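Local atomic coordinates of UDP-glucose:anthocyanidin 3-O-glucosyltransferase (Clitoria ternatea, PDB entry 4REL), a protein that belongs to the UDP-dependent glycosyltransferases of the GT-B fold, which pairs two Rossmann-like domains. Residues P358-P363 and V381-E386. Residues are numbered along the deposited sequence; the frame is centred on the assembly and turned at random.
Sequences PMICRP and VGVIVE
Met359, Ile360 and Cys361 run alongside Gly382, Val383 and Ile384 as parallel strands, their axes 12° apart and 4.6 Å at closest approach. Four backbone hydrogen bonds form the ladder. Met359 N donates to Val381 O, Val383 N to Met359 O and Cys361 N to Val383 O; last, Val385 N meets Cys361 O at 2.8 Å, the straightest of the four (168° at the hydrogen). Val383 O also receives a weak CA-H...O contact from Ile360 CA at 3.4 Å. Gly382 CA comes within 3.0 Å of Met359 O, a closeness that a bare backbone permits. Together with helix 368-378 these strands make a beta-alpha-beta crossover at one border of a Rossmann-like sheet: 359-361 also bonds to strand 337-342 through Phe340 and Thr342, whereas 382-384 is the outermost strand. Packing is tight where Ile360 meets Val385 under helix 392-403: Ile360 CG2, anti to its backbone N, reaches 3.8 Å from Val385 CB. On the Met359 and Cys361 face, a bend at chi3 (-79°) places Met359 CE 4.1 Å from Val381 CG2. The more open part holds Val383, Ile384 and Arg362, all partly exposed. Arg362 touches Val385 CG1 with its CG at 4.0 Å, but its guanidinium leads away from 381-386, to Pro363 O through NH1 and to Glu281 through a salt bridge from NH2.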
# COMPACT_ATOMS: atom_id res chain seq x y z
N PRO A 358 5.86 8.82 -14.09
CA PRO A 358 4.96 7.90 -14.80
C PRO A 358 5.40 6.46 -14.59
O PRO A 358 6.55 6.22 -14.22
CB PRO A 358 5.12 8.32 -16.27
CG PRO A 358 6.48 8.92 -16.34
CD PRO A 358 6.68 9.62 -15.02
N MET A 359 4.50 5.50 -14.80
CA MET A 359 4.81 4.12 -14.42
C MET A 359 4.66 3.10 -15.55
O MET A 359 3.87 3.28 -16.46
CB MET A 359 3.92 3.70 -13.25
CG MET A 359 4.36 4.30 -11.92
SD MET A 359 3.12 4.18 -10.63
CE MET A 359 2.02 5.53 -11.09
N ILE A 360 5.46 2.04 -15.47
CA ILE A 360 5.25 0.83 -16.26
C ILE A 360 4.92 -0.25 -15.25
O ILE A 360 5.68 -0.47 -14.30
CB ILE A 360 6.52 0.41 -17.02
CG1 ILE A 360 6.87 1.45 -18.09
CG2 ILE A 360 6.33 -0.97 -17.67
CD1 ILE A 360 8.28 1.31 -18.65
N CYS A 361 3.78 -0.90 -15.44
CA CYS A 361 3.17 -1.71 -14.39
C CYS A 361 3.17 -3.19 -14.73
O CYS A 361 2.79 -3.57 -15.83
CB CYS A 361 1.72 -1.29 -14.18
SG CYS A 361 1.49 0.46 -13.76
N ARG A 362 3.58 -4.01 -13.77
CA ARG A 362 3.40 -5.45 -13.88
C ARG A 362 2.84 -5.92 -12.55
O ARG A 362 3.59 -6.31 -11.65
CB ARG A 362 4.74 -6.14 -14.17
CG ARG A 362 4.64 -7.53 -14.83
CD ARG A 362 3.88 -8.51 -13.95
NE ARG A 362 4.17 -9.92 -14.20
CZ ARG A 362 3.40 -10.92 -13.77
NH1 ARG A 362 2.30 -10.65 -13.07
NH2 ARG A 362 3.74 -12.17 -14.02
N PRO A 363 1.50 -5.92 -12.42
CA PRO A 363 0.89 -6.33 -11.15
C PRO A 363 1.05 -7.84 -10.93
O PRO A 363 0.90 -8.62 -11.89
CB PRO A 363 -0.58 -5.93 -11.32
CG PRO A 363 -0.81 -5.87 -12.81
CD PRO A 363 0.51 -5.54 -13.45
N VAL A 381 -1.38 7.75 -16.29
CA VAL A 381 -0.04 8.19 -15.92
C VAL A 381 0.94 7.04 -16.07
O VAL A 381 2.02 7.04 -15.48
CB VAL A 381 0.04 8.76 -14.49
CG1 VAL A 381 -0.71 10.09 -14.39
CG2 VAL A 381 -0.47 7.76 -13.44
N GLY A 382 0.56 6.06 -16.87
CA GLY A 382 1.43 4.92 -17.09
C GLY A 382 0.80 3.88 -17.98
O GLY A 382 -0.31 4.08 -18.50
N VAL A 383 1.51 2.77 -18.16
CA VAL A 383 1.02 1.64 -18.97
C VAL A 383 1.23 0.34 -18.21
O VAL A 383 2.15 0.22 -17.39
CB VAL A 383 1.70 1.55 -20.36
CG1 VAL A 383 1.34 2.74 -21.23
CG2 VAL A 383 3.21 1.43 -20.21
N ILE A 384 0.36 -0.62 -18.46
CA ILE A 384 0.63 -1.97 -18.02
C ILE A 384 1.59 -2.53 -19.06
O ILE A 384 1.38 -2.32 -20.27
CB ILE A 384 -0.66 -2.81 -17.96
CG1 ILE A 384 -1.58 -2.24 -16.87
CG2 ILE A 384 -0.32 -4.28 -17.73
CD1 ILE A 384 -3.01 -2.81 -16.88
N VAL A 385 2.64 -3.21 -18.62
CA VAL A 385 3.73 -3.58 -19.51
C VAL A 385 3.15 -4.37 -20.67
O VAL A 385 2.20 -5.13 -20.51
CB VAL A 385 4.87 -4.35 -18.78
CG1 VAL A 385 4.43 -5.76 -18.41
CG2 VAL A 385 6.14 -4.37 -19.64
N GLU A 386 3.68 -4.11 -21.86
CA GLU A 386 3.16 -4.74 -23.07
C GLU A 386 3.41 -6.23 -22.93
O GLU A 386 4.55 -6.66 -22.75
CB GLU A 386 3.87 -4.18 -24.30
CG GLU A 386 3.36 -4.75 -25.63
CD GLU A 386 4.04 -4.11 -26.83
OE1 GLU A 386 4.13 -2.86 -26.87
OE2 GLU A 386 4.49 -4.85 -27.73